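Local coordinates for Aac(6')-Ih protein (Acinetobacter baumannii, PDB 4E8O) that probably transfers an acetyl group from acetyl coenzyme A to the 6'-amino group of aminoglycoside antibiotics, the reaction by which such enzymes confer resistance, at residues A77-S82 with Q119-W124; N89-S94 with E132-A137. All coordinates share one frame; numbering follows the deposited sequence.

Interaction 1: residues A77-S82 with Q119-W124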
loop_
_atom_site.group_PDB
_atom_site.type_symbol
_atom_site.label_atom_id
_atom_site.label_comp_id
_atom_site.label_asym_id
_atom_site.label_seq_id
_atom_site.Cartn_x
_atom_site.Cartn_y
_atom_site.Cartn_z
ATOM N N ALA B 77 -7.633 0.223 -25.475
ATOM C CA ALA B 77 -7.124 0.665 -24.178
ATOM C C ALA B 77 -7.972 0.140 -23.023
ATOM O O ALA B 77 -9.164 -0.125 -23.194
ATOM C CB ALA B 77 -7.045 2.184 -24.121
ATOM N N MET B 78 -7.355 0.001 -21.851
ATOM C CA MET B 78 -8.058 -0.431 -20.644
ATOM C C MET B 78 -7.502 0.277 -19.419
ATOM O O MET B 78 -6.347 0.701 -19.415
ATOM C CB MET B 78 -7.918 -1.941 -20.441
ATOM C CG MET B 78 -6.476 -2.421 -20.387
ATOM S SD MET B 78 -6.240 -3.909 -19.386
ATOM C CE MET B 78 -6.038 -3.182 -17.762
ATOM N N LEU B 79 -8.328 0.391 -18.382
ATOM C CA LEU B 79 -7.904 0.940 -17.101
ATOM C C LEU B 79 -8.574 0.152 -15.984
ATOM O O LEU B 79 -9.725 -0.279 -16.116
ATOM C CB LEU B 79 -8.292 2.420 -16.994
ATOM C CG LEU B 79 -8.000 3.142 -15.673
ATOM C CD1 LEU B 79 -7.719 4.610 -15.919
ATOM C CD2 LEU B 79 -9.159 3.004 -14.702
ATOM N N GLU B 80 -7.858 -0.032 -14.881
ATOM C CA GLU B 80 -8.450 -0.604 -13.683
ATOM C C GLU B 80 -8.110 0.299 -12.506
ATOM O O GLU B 80 -6.988 0.786 -12.394
ATOM C CB GLU B 80 -7.943 -2.038 -13.454
ATOM C CG GLU B 80 -8.231 -2.973 -14.630
ATOM C CD GLU B 80 -7.806 -4.411 -14.387
ATOM O OE1 GLU B 80 -7.634 -4.814 -13.212
ATOM O OE2 GLU B 80 -7.651 -5.152 -15.384
ATOM N N ALA B 81 -9.077 0.534 -11.629
ATOM C CA ALA B 81 -8.824 1.378 -10.469
ATOM C C ALA B 81 -9.589 0.837 -9.285
ATOM O O ALA B 81 -10.509 0.030 -9.449
ATOM C CB ALA B 81 -9.219 2.825 -10.751
ATOM N N SER B 82 -9.208 1.275 -8.088
ATOM C CA SER B 82 -9.892 0.845 -6.878
ATOM C C SER B 82 -10.035 2.002 -5.908
ATOM O O SER B 82 -9.372 3.035 -6.053
ATOM C CB SER B 82 -9.117 -0.280 -6.201
ATOM O OG SER B 82 -7.811 0.143 -5.845
ATOM N N GLN B 119 -9.807 10.614 -16.326
ATOM C CA GLN B 119 -10.891 11.531 -15.982
ATOM C C GLN B 119 -12.164 10.805 -15.556
ATOM O O GLN B 119 -12.935 11.327 -14.754
ATOM C CB GLN B 119 -11.196 12.477 -17.152
ATOM C CG GLN B 119 -10.132 13.541 -17.379
ATOM C CD GLN B 119 -10.514 14.545 -18.450
ATOM O OE1 GLN B 119 -9.649 15.097 -19.132
ATOM N NE2 GLN B 119 -11.813 14.802 -18.593
ATOM N N GLN B 120 -12.385 9.610 -16.097
ATOM C CA GLN B 120 -13.558 8.822 -15.729
ATOM C C GLN B 120 -13.430 8.259 -14.318
ATOM O O GLN B 120 -14.429 8.114 -13.615
ATOM C CB GLN B 120 -13.797 7.693 -16.737
ATOM C CG GLN B 120 -14.293 8.177 -18.098
ATOM C CD GLN B 120 -15.637 8.887 -18.020
ATOM O OE1 GLN B 120 -16.576 8.401 -17.386
ATOM N NE2 GLN B 120 -15.729 10.047 -18.662
ATOM N N VAL B 121 -12.205 7.948 -13.902
ATOM C CA VAL B 121 -11.962 7.473 -12.540
ATOM C C VAL B 121 -12.270 8.565 -11.517
ATOM O O VAL B 121 -12.865 8.293 -10.471
ATOM C CB VAL B 121 -10.508 7.019 -12.350
ATOM C CG1 VAL B 121 -10.310 6.413 -10.966
ATOM C CG2 VAL B 121 -10.132 6.013 -13.415
ATOM N N GLU B 122 -11.861 9.795 -11.824
ATOM C CA GLU B 122 -12.034 10.929 -10.916
ATOM C C GLU B 122 -13.503 11.243 -10.670
ATOM O O GLU B 122 -13.903 11.509 -9.536
ATOM C CB GLU B 122 -11.307 12.171 -11.454
ATOM C CG GLU B 122 -9.794 12.003 -11.550
ATOM C CD GLU B 122 -9.076 13.283 -11.942
ATOM O OE1 GLU B 122 -9.689 14.372 -11.863
ATOM O OE2 GLU B 122 -7.888 13.199 -12.320
ATOM N N ILE B 123 -14.297 11.224 -11.739
ATOM C CA ILE B 123 -15.744 11.383 -11.632
ATOM C C ILE B 123 -16.287 10.295 -10.714
ATOM O O ILE B 123 -17.086 10.562 -9.817
ATOM C CB ILE B 123 -16.423 11.270 -13.010
ATOM C CG1 ILE B 123 -15.885 12.347 -13.956
ATOM C CG2 ILE B 123 -17.935 11.371 -12.878
ATOM C CD1 ILE B 123 -16.421 12.256 -15.376
ATOM N N TRP B 124 -15.822 9.070 -10.940
ATOM C CA TRP B 124 -16.205 7.919 -10.130
ATOM C C TRP B 124 -15.685 8.019 -8.696
ATOM O O TRP B 124 -16.418 7.751 -7.746
ATOM C CB TRP B 124 -15.697 6.634 -10.793
ATOM C CG TRP B 124 -15.875 5.393 -9.958
ATOM C CD1 TRP B 124 -17.052 4.776 -9.642
ATOM C CD2 TRP B 124 -14.838 4.608 -9.356
ATOM N NE1 TRP B 124 -16.811 3.665 -8.873
ATOM C CE2 TRP B 124 -15.458 3.539 -8.683
ATOM C CE3 TRP B 124 -13.445 4.710 -9.317
ATOM C CZ2 TRP B 124 -14.731 2.576 -7.978
ATOM C CZ3 TRP B 124 -12.725 3.756 -8.623
ATOM C CH2 TRP B 124 -13.367 2.700 -7.964
#
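Ser-82 OG is gripped by Glu-100 OE2 and Arg-84 NE, on the side of strand 77-82 turned from the helix, while the backbone of the same residue meets the indole of Trp-124. Trp-124 CH2 lies 4.0 Å from Ser-82 C, a carbon that sits at the ring edge near its plane. Trp-124 CZ3 comes to 4.2 Å from Ala-81 CB. Trp-124 CG stands anti to the backbone N (chi1 172°), which carries the ring from the helix toward the sheet. This is the helix-on-sheet layer of the GNAT fold: helix 113-127 covers one face of the central sheet, and the axes of segments 119-124 and 77-82 approach to 9.9 Å at their closest, with N-to-C directions 27° from parallel. On the face away from this helix, Met-78 packs on helix 32-42, and Glu-80 forms a salt bridge with Arg-39. Val-121 fills the middle of the layer with both methyls. Val-121 CG1 touches Ala-81 CB at 3.8 Å and lies in plane at the edge of the Trp-124 indole; Val-121 CG2 presses against Leu-79 CD2 at 3.4 Å, tighter than usual van der Waals contact, with Leu-79 CD1 3.7 Å from the same methyl.

Interaction 2: residues N89-S94 with E132-A137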
loop_
_atom_site.group_PDB
_atom_site.type_symbol
_atom_site.label_atom_id
_atom_site.label_comp_id
_atom_site.label_asym_id
_atom_site.label_seq_id
_atom_site.Cartn_x
_atom_site.Cartn_y
_atom_site.Cartn_z
ATOM N N ASN B 89 0.806 5.139 0.551
ATOM C CA ASN B 89 1.966 6.029 0.616
ATOM C C ASN B 89 1.805 7.317 -0.199
ATOM O O ASN B 89 1.330 7.291 -1.338
ATOM C CB ASN B 89 3.236 5.287 0.182
ATOM C CG ASN B 89 3.701 4.270 1.212
ATOM O OD1 ASN B 89 3.746 3.070 0.946
ATOM N ND2 ASN B 89 4.055 4.752 2.397
ATOM N N GLY B 90 2.182 8.445 0.400
ATOM C CA GLY B 90 2.140 9.722 -0.290
ATOM C C GLY B 90 0.841 10.492 -0.132
ATOM O O GLY B 90 0.760 11.650 -0.543
ATOM N N THR B 91 -0.169 9.856 0.459
ATOM C CA THR B 91 -1.489 10.468 0.618
ATOM C C THR B 91 -1.684 11.044 2.025
ATOM O O THR B 91 -0.941 10.703 2.947
ATOM C CB THR B 91 -2.617 9.456 0.286
ATOM O OG1 THR B 91 -2.560 8.344 1.191
ATOM C CG2 THR B 91 -2.465 8.943 -1.137
ATOM N N GLN B 92 -2.677 11.920 2.179
ATOM C CA GLN B 92 -2.969 12.551 3.467
ATOM C C GLN B 92 -4.441 12.418 3.821
ATOM O O GLN B 92 -4.907 12.977 4.815
ATOM C CB GLN B 92 -2.587 14.036 3.449
ATOM C CG GLN B 92 -1.138 14.322 3.822
ATOM C CD GLN B 92 -0.388 15.047 2.725
ATOM O OE1 GLN B 92 0.663 14.592 2.272
ATOM N NE2 GLN B 92 -0.923 16.185 2.293
ATOM N N THR B 93 -5.177 11.687 2.990
ATOM C CA THR B 93 -6.600 11.466 3.216
ATOM C C THR B 93 -6.915 9.993 3.042
ATOM O O THR B 93 -6.085 9.222 2.549
ATOM C CB THR B 93 -7.476 12.276 2.233
ATOM O OG1 THR B 93 -7.271 11.795 0.900
ATOM C CG2 THR B 93 -7.132 13.758 2.294
ATOM N N SER B 94 -8.116 9.605 3.450
ATOM C CA SER B 94 -8.596 8.246 3.255
ATOM C C SER B 94 -10.112 8.297 3.320
ATOM O O SER B 94 -10.661 8.971 4.189
ATOM C CB SER B 94 -8.043 7.314 4.336
ATOM O OG SER B 94 -8.569 6.005 4.198
ATOM N N GLU B 132 -8.167 12.489 -3.353
ATOM C CA GLU B 132 -6.844 12.120 -3.841
ATOM C C GLU B 132 -6.907 10.877 -4.731
ATOM O O GLU B 132 -7.712 9.969 -4.496
ATOM C CB GLU B 132 -5.867 11.915 -2.673
ATOM C CG GLU B 132 -5.437 13.212 -1.986
ATOM C CD GLU B 132 -4.457 12.981 -0.854
ATOM O OE1 GLU B 132 -4.615 11.977 -0.129
ATOM O OE2 GLU B 132 -3.529 13.801 -0.680
ATOM N N PHE B 133 -6.048 10.857 -5.750
ATOM C CA PHE B 133 -5.972 9.781 -6.734
ATOM C C PHE B 133 -4.495 9.407 -6.794
ATOM O O PHE B 133 -3.666 10.195 -7.261
ATOM C CB PHE B 133 -6.454 10.299 -8.096
ATOM C CG PHE B 133 -6.606 9.234 -9.161
ATOM C CD1 PHE B 133 -6.373 7.897 -8.888
ATOM C CD2 PHE B 133 -6.985 9.589 -10.450
ATOM C CE1 PHE B 133 -6.510 6.934 -9.876
ATOM C CE2 PHE B 133 -7.127 8.634 -11.444
ATOM C CZ PHE B 133 -6.887 7.303 -11.157
ATOM N N ALA B 134 -4.166 8.219 -6.298
ATOM C CA ALA B 134 -2.777 7.787 -6.200
ATOM C C ALA B 134 -2.500 6.642 -7.159
ATOM O O ALA B 134 -3.421 6.056 -7.726
ATOM C CB ALA B 134 -2.442 7.373 -4.774
ATOM N N SER B 135 -1.221 6.327 -7.331
ATOM C CA SER B 135 -0.788 5.255 -8.218
ATOM C C SER B 135 0.635 4.917 -7.819
ATOM O O SER B 135 1.202 5.568 -6.933
ATOM C CB SER B 135 -0.842 5.713 -9.674
ATOM O OG SER B 135 -0.501 4.666 -10.573
ATOM N N ASP B 136 1.212 3.896 -8.443
ATOM C CA ASP B 136 2.619 3.591 -8.203
ATOM C C ASP B 136 3.234 2.928 -9.427
ATOM O O ASP B 136 2.524 2.571 -10.370
ATOM C CB ASP B 136 2.805 2.730 -6.941
ATOM C CG ASP B 136 2.243 1.325 -7.091
ATOM O OD1 ASP B 136 1.601 1.021 -8.119
ATOM O OD2 ASP B 136 2.435 0.514 -6.165
ATOM N N ALA B 137 4.552 2.777 -9.413
ATOM C CA ALA B 137 5.262 2.182 -10.532
ATOM C C ALA B 137 6.565 1.618 -10.017
ATOM O O ALA B 137 7.124 2.139 -9.051
ATOM C CB ALA B 137 5.538 3.219 -11.584
HETATM O O HOH W 1 -8.843 11.087 -0.885
#
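Hydrogen bonds from loop 89-94 converge on one carboxylate oxygen, Glu-132 OE1. The straightest comes from Gln-92 N, 3.0 Å from Glu-132 OE1 with an N-H...O angle of 160°, and it uses the syn lone pair. Thr-93 N adds a weak, bent bond to Glu-132 OE1 (3.2 Å, 132°). Thr-93 OG1 lies 2.9 Å from Glu-132 OE1 and may donate its one proton there or to another acceptor within reach. Its chi1 of 66° sets the hydroxyl between the backbone N and the carbonyl carbon, turned to the carboxylate. Two successive backbone amides, one weakly, and probably the hydroxyl thus approach this oxygen from the loop side, which would probably favour the charged form of the acid. Thr-91 CB adds a close carbon-oxygen approach, 3.2 Å from Glu-132 OE1. At the start of the strand a water accepts from Glu-132 N at 2.9 Å; its short contact with Thr-93 OG1 is doubtful.

The loop leads from strand 75-84 into strand 96-104, and Glu-132 begins an outermost strand of the sheet within this chain. In the assembly that strand pairs antiparallel with a strand of the second subunit, so the sheet crosses the dimer interface. There Lys-163 of the second subunit bonds to Gly-90 O and makes a long, weak ion pair with Glu-132 OE2.

The apolar contact is small: Thr-91 CG2 reaches Ala-134 CB at 4.0 Å. The Thr-91 hydroxyl is bonded to Val-88 O instead, and Ala-134 CB also packs on Val-88.

In the fold
Interaction 1 lies near the centre of the chain and joins an inner strand to helix 113-127 without a single hydrogen bond across it; interaction 2, about 15 Å away between centres, ties a loop to the strand at the sheet's outer side through a buried carboxylate, with exposed loop residues beside it and the second subunit close by. Helix 113-127 runs on in the chain to strand 132-138, and both contacts reach the same sheet. They meet directly through Phe-133, which points away from the loop: Phe-133 CZ lies 3.5 Å from Val-121 CG1. One strand therefore serves the polar contact with Glu-132 and the apolar layer with Phe-133.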